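Local coordinates for putative glycoside hydrolase (PDB 3GYC), which is a putative glycoside hydrolase of a cellulase-like family in the TIM-barrel clan, and so probably cleaves glycosidic bonds in a carbohydrate that has not been identified, at residues D57-E65 against C136-I144; N241-V249 against A268-W279. All coordinates share one frame; numbering follows the deposited sequence.

Interaction 1. Residues D57-E65 against C136-I144; sequences DAYPHLIAE and CWLTILRSI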
loop_
_atom_site.group_PDB
_atom_site.type_symbol
_atom_site.label_atom_id
_atom_site.label_comp_id
_atom_site.label_asym_id
_atom_site.label_seq_id
_atom_site.Cartn_x
_atom_site.Cartn_y
_atom_site.Cartn_z
ATOM N N ASP A 57 3.007 -5.304 -5.690
ATOM C CA ASP A 57 3.178 -4.706 -7.013
ATOM C C ASP A 57 3.037 -5.833 -8.048
ATOM O O ASP A 57 3.732 -6.871 -7.957
ATOM C CB ASP A 57 4.541 -4.043 -7.119
ATOM C CG ASP A 57 4.647 -3.149 -8.361
ATOM O OD1 ASP A 57 3.962 -3.414 -9.373
ATOM O OD2 ASP A 57 5.345 -2.125 -8.275
ATOM N N ALA A 58 2.147 -5.626 -9.028
ATOM C CA ALA A 58 1.865 -6.606 -10.101
ATOM C C ALA A 58 2.765 -6.367 -11.347
ATOM O O ALA A 58 2.723 -7.178 -12.284
ATOM C CB ALA A 58 0.406 -6.505 -10.522
ATOM N N TYR A 59 3.524 -5.252 -11.354
ATOM C CA TYR A 59 4.395 -4.878 -12.506
ATOM C C TYR A 59 3.622 -5.024 -13.830
ATOM O O TYR A 59 4.106 -5.678 -14.781
ATOM C CB TYR A 59 5.619 -5.771 -12.560
ATOM C CG TYR A 59 6.575 -5.750 -11.383
ATOM C CD1 TYR A 59 6.347 -6.512 -10.253
ATOM C CD2 TYR A 59 7.776 -5.027 -11.448
ATOM C CE1 TYR A 59 7.264 -6.525 -9.192
ATOM C CE2 TYR A 59 8.685 -5.021 -10.393
ATOM C CZ TYR A 59 8.438 -5.786 -9.274
ATOM O OH TYR A 59 9.348 -5.806 -8.230
ATOM N N PRO A 60 2.428 -4.414 -13.917
ATOM C CA PRO A 60 1.550 -4.568 -15.114
ATOM C C PRO A 60 2.199 -4.081 -16.395
ATOM O O PRO A 60 2.024 -4.665 -17.461
ATOM C CB PRO A 60 0.356 -3.669 -14.792
ATOM C CG PRO A 60 0.891 -2.638 -13.840
ATOM C CD PRO A 60 2.099 -3.230 -13.120
ATOM N N HIS A 61 2.927 -2.985 -16.286
ATOM C CA HIS A 61 3.675 -2.425 -17.404
ATOM C C HIS A 61 4.688 -3.404 -18.021
ATOM O O HIS A 61 4.834 -3.467 -19.257
ATOM C CB HIS A 61 4.324 -1.084 -16.995
ATOM C CG HIS A 61 5.329 -1.180 -15.896
ATOM N ND1 HIS A 61 5.027 -1.668 -14.635
ATOM C CD2 HIS A 61 6.615 -0.761 -15.838
ATOM C CE1 HIS A 61 6.106 -1.589 -13.880
ATOM N NE2 HIS A 61 7.078 -1.037 -14.577
ATOM N N LEU A 62 5.365 -4.173 -17.190
ATOM C CA LEU A 62 6.322 -5.161 -17.638
ATOM C C LEU A 62 5.597 -6.377 -18.209
ATOM O O LEU A 62 5.968 -6.888 -19.281
ATOM C CB LEU A 62 7.275 -5.554 -16.506
ATOM C CG LEU A 62 8.114 -4.418 -15.894
ATOM C CD1 LEU A 62 9.146 -4.979 -14.919
ATOM C CD2 LEU A 62 8.774 -3.536 -16.992
ATOM N N ILE A 63 4.542 -6.841 -17.523
ATOM C CA ILE A 63 3.803 -7.994 -18.014
ATOM C C ILE A 63 3.160 -7.688 -19.374
ATOM O O ILE A 63 3.145 -8.563 -20.236
ATOM C CB ILE A 63 2.720 -8.483 -17.023
ATOM C CG1 ILE A 63 3.390 -9.147 -15.814
ATOM C CG2 ILE A 63 1.742 -9.437 -17.750
ATOM C CD1 ILE A 63 2.454 -9.650 -14.733
ATOM N N ALA A 64 2.699 -6.449 -19.588
ATOM C CA ALA A 64 2.038 -6.081 -20.829
ATOM C C ALA A 64 3.028 -5.946 -21.975
ATOM O O ALA A 64 2.655 -6.129 -23.143
ATOM C CB ALA A 64 1.192 -4.801 -20.661
ATOM N N GLU A 65 4.280 -5.637 -21.668
ATOM C CA GLU A 65 5.305 -5.517 -22.708
ATOM C C GLU A 65 5.859 -6.878 -23.066
ATOM O O GLU A 65 5.853 -7.248 -24.217
ATOM C CB GLU A 65 6.460 -4.627 -22.261
ATOM C CG GLU A 65 6.126 -3.162 -22.195
ATOM C CD GLU A 65 6.477 -2.383 -23.451
ATOM O OE1 GLU A 65 7.209 -2.900 -24.328
ATOM O OE2 GLU A 65 6.041 -1.211 -23.545
ATOM N N CYS A 136 -3.221 -1.846 -20.224
ATOM C CA CYS A 136 -2.132 -2.530 -19.571
ATOM C C CYS A 136 -2.611 -3.396 -18.373
ATOM O O CYS A 136 -2.225 -4.547 -18.225
ATOM C CB CYS A 136 -1.134 -1.478 -19.207
ATOM S SG CYS A 136 -0.083 -1.985 -17.980
ATOM N N TRP A 137 -3.478 -2.845 -17.538
ATOM C CA TRP A 137 -4.052 -3.630 -16.448
ATOM C C TRP A 137 -4.987 -4.741 -16.933
ATOM O O TRP A 137 -5.037 -5.796 -16.320
ATOM C CB TRP A 137 -4.764 -2.722 -15.455
ATOM C CG TRP A 137 -3.805 -2.059 -14.543
ATOM C CD1 TRP A 137 -3.248 -0.832 -14.672
ATOM C CD2 TRP A 137 -3.309 -2.608 -13.316
ATOM N NE1 TRP A 137 -2.442 -0.574 -13.589
ATOM C CE2 TRP A 137 -2.448 -1.658 -12.754
ATOM C CE3 TRP A 137 -3.490 -3.825 -12.667
ATOM C CZ2 TRP A 137 -1.770 -1.878 -11.565
ATOM C CZ3 TRP A 137 -2.837 -4.045 -11.485
ATOM C CH2 TRP A 137 -1.991 -3.077 -10.935
ATOM N N LEU A 138 -5.748 -4.498 -18.011
ATOM C CA LEU A 138 -6.589 -5.527 -18.583
ATOM C C LEU A 138 -5.707 -6.724 -19.002
ATOM O O LEU A 138 -6.085 -7.884 -18.824
ATOM C CB LEU A 138 -7.442 -4.987 -19.755
ATOM C CG LEU A 138 -8.597 -4.063 -19.322
ATOM C CD1 LEU A 138 -9.219 -3.343 -20.483
ATOM C CD2 LEU A 138 -9.654 -4.821 -18.498
ATOM N N THR A 139 -4.515 -6.457 -19.521
ATOM C CA THR A 139 -3.604 -7.535 -19.896
ATOM C C THR A 139 -3.125 -8.342 -18.682
ATOM O O THR A 139 -3.185 -9.560 -18.688
ATOM C CB THR A 139 -2.446 -6.971 -20.719
ATOM O OG1 THR A 139 -3.015 -6.436 -21.903
ATOM C CG2 THR A 139 -1.442 -8.017 -21.082
ATOM N N ILE A 140 -2.725 -7.657 -17.620
ATOM C CA ILE A 140 -2.205 -8.337 -16.422
ATOM C C ILE A 140 -3.347 -9.178 -15.810
ATOM O O ILE A 140 -3.152 -10.344 -15.419
ATOM C CB ILE A 140 -1.516 -7.285 -15.456
ATOM C CG1 ILE A 140 -0.453 -7.895 -14.524
ATOM C CG2 ILE A 140 -2.500 -6.517 -14.644
ATOM C CD1 ILE A 140 -1.007 -8.785 -13.423
ATOM N N LEU A 141 -4.553 -8.629 -15.769
ATOM C CA LEU A 141 -5.679 -9.371 -15.190
ATOM C C LEU A 141 -5.974 -10.626 -15.971
ATOM O O LEU A 141 -6.276 -11.634 -15.364
ATOM C CB LEU A 141 -6.927 -8.500 -15.008
ATOM C CG LEU A 141 -6.765 -7.376 -13.982
ATOM C CD1 LEU A 141 -7.983 -6.491 -13.962
ATOM C CD2 LEU A 141 -6.467 -7.961 -12.544
ATOM N N ARG A 142 -5.872 -10.572 -17.310
ATOM C CA ARG A 142 -6.061 -11.763 -18.161
ATOM C C ARG A 142 -4.934 -12.791 -17.898
ATOM O O ARG A 142 -5.196 -13.990 -17.881
ATOM C CB ARG A 142 -6.156 -11.363 -19.659
ATOM C CG ARG A 142 -6.785 -12.393 -20.585
ATOM N N SER A 143 -3.705 -12.333 -17.660
ATOM C CA SER A 143 -2.589 -13.260 -17.326
ATOM C C SER A 143 -2.872 -14.029 -16.026
ATOM O O SER A 143 -2.521 -15.203 -15.915
ATOM C CB SER A 143 -1.193 -12.572 -17.245
ATOM O OG SER A 143 -0.940 -11.864 -16.034
ATOM N N ILE A 144 -3.544 -13.379 -15.082
ATOM C CA ILE A 144 -3.904 -13.997 -13.794
ATOM C C ILE A 144 -5.084 -14.936 -13.996
ATOM O O ILE A 144 -5.115 -16.047 -13.490
ATOM C CB ILE A 144 -4.226 -12.916 -12.760
ATOM C CG1 ILE A 144 -2.940 -12.137 -12.453
ATOM C CG2 ILE A 144 -4.895 -13.547 -11.530
ATOM C CD1 ILE A 144 -3.078 -10.928 -11.584
#
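Cys-136 lays its sulphur against the first turn of helix 60-65. With SG anti to its own backbone N (chi1 160°), the thiol reaches the backbone of Pro-60, 3.4 Å from SG to Pro-60 O, and also touches Pro-60 CB and, one turn further on, the methyl of Ala-64. One residue on, the indole of Trp-137 takes the proline ring over one face: Pro-60 CG sits 3.9 Å from the centroid of the Trp-137 six-membered ring, a CH-pi contact displaced toward the rim. At the far end of the same ring, Trp-137 CZ3 meets Ala-58 CB at 4.2 Å, while NE1 is hydrogen-bonded to the hydroxyl of Tyr-116, which helps fix the turn of the indole. Thr-139 marks the more exposed border, its CG2 4.0 Å from Ala-64 CA; its hydroxyl is turned back to the carbonyl of Asp-135.

Ile-140 fills the middle. Its CG1, anti to the backbone N, carries CD1 on to Ala-58 CB, and Ile-63 crosses this branch at about a right angle, with Ile-63 CD1 only 3.4 Å from Ile-140 CG1, tighter than usual for two carbons. Leu-96 of helix 95-105 touches both isoleucines. Last comes Ser-143, whose OG lies 4.0 Å from Ile-63 CG2 and donates to Ile-140 O in the carbonyl plane, a bond within its own helix.

No hydrogen bond spans the two segments; the fit is apolar, with the helix axes 8.4 Å apart at 77°. Helix 60-65 follows barrel strand 53-57 after two residues, and helix 130-146 links strands 109-113 and 153-157, so this is a short helix of a beta-to-alpha loop packed on an outer helix of a TIM barrel.

Interaction 2. Residues N241-V249 against A268-W279; sequences NGGEFYKLV and AERVYRERPGYW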
loop_
_atom_site.group_PDB
_atom_site.type_symbol
_atom_site.label_atom_id
_atom_site.label_comp_id
_atom_site.label_asym_id
_atom_site.label_seq_id
_atom_site.Cartn_x
_atom_site.Cartn_y
_atom_site.Cartn_z
ATOM N N ASN A 241 0.242 17.271 10.758
ATOM C CA ASN A 241 0.516 18.691 11.022
ATOM C C ASN A 241 1.643 19.240 10.126
ATOM O O ASN A 241 2.628 19.837 10.607
ATOM C CB ASN A 241 0.826 18.910 12.508
ATOM C CG ASN A 241 0.863 20.378 12.894
ATOM O OD1 ASN A 241 0.226 21.227 12.257
ATOM N ND2 ASN A 241 1.595 20.685 13.955
ATOM N N GLY A 242 1.487 19.006 8.819
ATOM C CA GLY A 242 2.449 19.459 7.808
ATOM C C GLY A 242 3.816 18.840 7.984
ATOM O O GLY A 242 4.829 19.474 7.718
ATOM N N GLY A 243 3.839 17.610 8.474
ATOM C CA GLY A 243 5.067 16.868 8.684
ATOM C C GLY A 243 5.899 17.393 9.831
ATOM O O GLY A 243 7.113 17.369 9.754
ATOM N N GLU A 244 5.230 17.819 10.904
ATOM C CA GLU A 244 5.883 18.412 12.067
ATOM C C GLU A 244 6.968 17.524 12.655
ATOM O O GLU A 244 8.072 17.981 12.902
ATOM C CB GLU A 244 4.861 18.769 13.162
ATOM C CG GLU A 244 5.461 19.463 14.392
ATOM C CD GLU A 244 4.460 19.613 15.518
ATOM O OE1 GLU A 244 3.237 19.456 15.266
ATOM O OE2 GLU A 244 4.898 19.848 16.658
ATOM N N PHE A 245 6.645 16.268 12.897
ATOM C CA PHE A 245 7.612 15.343 13.454
ATOM C C PHE A 245 8.949 15.318 12.661
ATOM O O PHE A 245 10.038 15.467 13.218
ATOM C CB PHE A 245 7.026 13.929 13.485
ATOM C CG PHE A 245 7.904 12.945 14.172
ATOM C CD1 PHE A 245 7.967 12.900 15.548
ATOM C CD2 PHE A 245 8.686 12.062 13.440
ATOM C CE1 PHE A 245 8.792 12.000 16.196
ATOM C CE2 PHE A 245 9.519 11.174 14.082
ATOM C CZ PHE A 245 9.561 11.124 15.464
ATOM N N TYR A 246 8.838 15.139 11.355
ATOM C CA TYR A 246 10.022 15.042 10.521
ATOM C C TYR A 246 10.770 16.380 10.422
ATOM O O TYR A 246 12.011 16.371 10.323
ATOM C CB TYR A 246 9.708 14.455 9.136
ATOM C CG TYR A 246 9.584 12.958 9.074
ATOM C CD1 TYR A 246 10.341 12.144 9.891
ATOM C CD2 TYR A 246 8.823 12.348 8.105
ATOM C CE1 TYR A 246 10.291 10.773 9.805
ATOM C CE2 TYR A 246 8.785 10.965 7.997
ATOM C CZ TYR A 246 9.535 10.194 8.864
ATOM O OH TYR A 246 9.534 8.837 8.821
ATOM N N LYS A 247 10.049 17.500 10.472
ATOM C CA LYS A 247 10.699 18.828 10.456
ATOM C C LYS A 247 11.528 18.965 11.720
ATOM O O LYS A 247 12.644 19.463 11.681
ATOM C CB LYS A 247 9.707 19.986 10.325
ATOM C CG LYS A 247 9.078 20.131 8.920
ATOM C CD LYS A 247 7.994 21.193 8.932
ATOM C CE LYS A 247 7.306 21.354 7.591
ATOM N NZ LYS A 247 6.020 22.128 7.748
ATOM N N LEU A 248 10.995 18.492 12.839
ATOM C CA LEU A 248 11.738 18.501 14.095
ATOM C C LEU A 248 12.968 17.572 14.087
ATOM O O LEU A 248 14.047 17.959 14.541
ATOM C CB LEU A 248 10.823 18.135 15.269
ATOM C CG LEU A 248 9.828 19.220 15.718
ATOM C CD1 LEU A 248 8.796 18.619 16.649
ATOM C CD2 LEU A 248 10.541 20.424 16.353
ATOM N N VAL A 249 12.791 16.367 13.577
ATOM C CA VAL A 249 13.826 15.350 13.541
ATOM C C VAL A 249 14.916 15.678 12.543
ATOM O O VAL A 249 16.086 15.379 12.788
ATOM C CB VAL A 249 13.210 13.977 13.211
ATOM C CG1 VAL A 249 14.285 12.906 12.849
ATOM C CG2 VAL A 249 12.350 13.521 14.365
ATOM N N ALA A 268 14.757 11.135 16.411
ATOM C CA ALA A 268 13.383 10.644 16.297
ATOM C C ALA A 268 12.777 10.198 17.627
ATOM O O ALA A 268 11.707 10.692 18.034
ATOM C CB ALA A 268 13.287 9.539 15.232
ATOM N N GLU A 269 13.437 9.267 18.300
ATOM C CA GLU A 269 12.930 8.797 19.561
ATOM C C GLU A 269 12.794 9.944 20.550
ATOM O O GLU A 269 11.745 10.069 21.203
ATOM C CB GLU A 269 13.805 7.712 20.146
ATOM C CG GLU A 269 13.146 7.070 21.348
ATOM C CD GLU A 269 13.986 6.001 21.978
ATOM O OE1 GLU A 269 15.183 5.849 21.612
ATOM O OE2 GLU A 269 13.440 5.308 22.856
ATOM N N ARG A 270 13.845 10.761 20.668
ATOM C CA ARG A 270 13.830 11.919 21.580
ATOM C C ARG A 270 12.623 12.802 21.319
ATOM O O ARG A 270 11.896 13.129 22.244
ATOM C CB ARG A 270 15.106 12.782 21.473
ATOM C CG ARG A 270 15.047 14.081 22.314
ATOM C CD ARG A 270 16.189 15.082 22.014
ATOM N NE ARG A 270 16.255 15.420 20.585
ATOM C CZ ARG A 270 15.610 16.436 20.014
ATOM N NH1 ARG A 270 14.852 17.259 20.745
ATOM N NH2 ARG A 270 15.742 16.638 18.705
ATOM N N VAL A 271 12.429 13.206 20.066
ATOM C CA VAL A 271 11.309 14.063 19.682
ATOM C C VAL A 271 9.967 13.429 20.066
ATOM O O VAL A 271 9.081 14.114 20.549
ATOM C CB VAL A 271 11.366 14.422 18.177
ATOM C CG1 VAL A 271 10.038 15.012 17.693
ATOM C CG2 VAL A 271 12.539 15.388 17.923
ATOM N N TYR A 272 9.838 12.121 19.866
ATOM C CA TYR A 272 8.612 11.423 20.243
ATOM C C TYR A 272 8.416 11.323 21.762
ATOM O O TYR A 272 7.353 11.656 22.274
ATOM C CB TYR A 272 8.574 10.031 19.629
ATOM C CG TYR A 272 7.422 9.220 20.125
ATOM C CD1 TYR A 272 6.128 9.505 19.717
ATOM C CD2 TYR A 272 7.619 8.189 21.033
ATOM C CE1 TYR A 272 5.052 8.783 20.204
ATOM C CE2 TYR A 272 6.561 7.447 21.514
ATOM C CZ TYR A 272 5.274 7.747 21.101
ATOM O OH TYR A 272 4.206 7.018 21.601
ATOM N N ARG A 273 9.429 10.853 22.479
ATOM C CA ARG A 273 9.285 10.643 23.905
ATOM C C ARG A 273 9.179 11.929 24.716
ATOM O O ARG A 273 8.844 11.887 25.905
ATOM C CB ARG A 273 10.403 9.759 24.441
ATOM C CG ARG A 273 10.288 8.350 23.944
ATOM C CD ARG A 273 11.066 7.435 24.851
ATOM N NE ARG A 273 11.220 6.107 24.261
ATOM C CZ ARG A 273 10.280 5.167 24.259
ATOM N NH1 ARG A 273 9.091 5.380 24.802
ATOM N NH2 ARG A 273 10.537 3.996 23.707
ATOM N N GLU A 274 9.433 13.061 24.064
ATOM C CA GLU A 274 9.325 14.377 24.699
ATOM C C GLU A 274 7.845 14.639 24.994
ATOM O O GLU A 274 7.508 15.332 25.964
ATOM C CB GLU A 274 9.854 15.433 23.728
ATOM C CG GLU A 274 10.929 16.294 24.272
ATOM C CD GLU A 274 11.774 16.931 23.169
ATOM O OE1 GLU A 274 11.155 17.305 22.153
ATOM O OE2 GLU A 274 13.028 17.072 23.322
ATOM N N ARG A 275 6.962 14.083 24.156
ATOM C CA ARG A 275 5.523 14.311 24.305
ATOM C C ARG A 275 4.699 13.315 23.489
ATOM O O ARG A 275 4.018 13.702 22.547
ATOM C CB ARG A 275 5.183 15.749 23.892
ATOM C CG ARG A 275 5.793 16.215 22.577
ATOM C CD ARG A 275 5.133 17.495 22.089
ATOM N NE ARG A 275 5.751 17.976 20.869
ATOM C CZ ARG A 275 5.319 18.995 20.121
ATOM N NH1 ARG A 275 4.224 19.694 20.430
ATOM N NH2 ARG A 275 5.999 19.317 19.023
ATOM N N PRO A 276 4.715 12.040 23.897
ATOM C CA PRO A 276 4.055 10.986 23.136
ATOM C C PRO A 276 2.554 11.191 22.949
ATOM O O PRO A 276 2.033 10.901 21.886
ATOM C CB PRO A 276 4.378 9.720 23.938
ATOM C CG PRO A 276 4.614 10.181 25.277
ATOM C CD PRO A 276 5.266 11.521 25.158
ATOM N N GLY A 277 1.878 11.721 23.962
ATOM C CA GLY A 277 0.450 12.019 23.871
ATOM C C GLY A 277 0.122 12.968 22.729
ATOM O O GLY A 277 -0.858 12.745 22.015
ATOM N N TYR A 278 0.949 14.003 22.534
ATOM C CA TYR A 278 0.735 14.965 21.448
ATOM C C TYR A 278 0.798 14.293 20.080
ATOM O O TYR A 278 -0.034 14.563 19.202
ATOM C CB TYR A 278 1.782 16.072 21.488
ATOM C CG TYR A 278 1.723 17.022 20.311
ATOM C CD1 TYR A 278 0.793 18.044 20.273
ATOM C CD2 TYR A 278 2.609 16.894 19.233
ATOM C CE1 TYR A 278 0.727 18.919 19.197
ATOM C CE2 TYR A 278 2.543 17.767 18.150
ATOM C CZ TYR A 278 1.610 18.780 18.147
ATOM O OH TYR A 278 1.540 19.664 17.099
ATOM N N TRP A 279 1.783 13.418 19.910
ATOM C CA TRP A 279 1.954 12.708 18.630
ATOM C C TRP A 279 0.839 11.726 18.418
ATOM O O TRP A 279 0.293 11.637 17.321
ATOM C CB TRP A 279 3.306 12.007 18.570
ATOM C CG TRP A 279 4.454 12.989 18.679
ATOM C CD1 TRP A 279 5.393 13.066 19.683
ATOM C CD2 TRP A 279 4.744 14.060 17.782
ATOM N NE1 TRP A 279 6.272 14.084 19.428
ATOM C CE2 TRP A 279 5.897 14.710 18.268
ATOM C CE3 TRP A 279 4.157 14.518 16.601
ATOM C CZ2 TRP A 279 6.454 15.808 17.629
ATOM C CZ3 TRP A 279 4.723 15.607 15.965
ATOM C CH2 TRP A 279 5.851 16.243 16.482
#
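Glu-244 sends an extended side chain across to two partners. Its OE1 accepts from Tyr-278 OH at 2.5 Å on the syn lone pair, in the plane of the phenol ring. The other oxygen, OE2, forms a salt bridge with Arg-275 NH2 at 2.7 Å, although the bond is bent to 124° and weak as a hydrogen bond. Arg-275 NH1 lies over the centre of the Tyr-278 ring, which brings the two partners of the carboxylate together.

Inward, Phe-245 drops as a knob among Ala-268, Val-271, Tyr-272 and Trp-279. With CG anti to the backbone N (chi1 -174°), the ring turns an edge to the indole face in a T-shaped pair, planes at 89° and centroids of the Phe-245 and Trp-279 six-membered rings 5.2 Å apart. Trp-279 NE1 donates to Val-271 O, tying the two helices of 268-279 together. A leucine in place of Trp-279 would probably leave the Phe-245 edge without its aromatic face and Val-271 O without this donor. Leu-248 CD1 meets the indole edge, and Val-249 CG2 packs on Ala-268 CA at 3.6 Å.

Helix 240-249 thus rests on the junction of helices 259-273 and 276-297, with helix 321-337 touching Ala-268 and Tyr-272.

How the interactions relate
Interactions 1 and 2 share no helix and lie on opposite sides of the chain's centre, their own centres 41 Å apart and their nearest atoms about 21 Å. Interaction 1 belongs to the early half of the barrel and is mostly buried; aliphatic groups, a thiol and one indole face do the work, and its polar groups find their hydrogen bonds within their own segment or helix or outside the contact, not across it. Interaction 2, in the later half, is partly buried: an aromatic and aliphatic interior is bordered by a charged and hydroxyl cluster at its more exposed end. Each contact has its own tryptophan, offering a face to a proline ring in 57-65/136-144 and to a phenylalanine edge in 241-249/268-279.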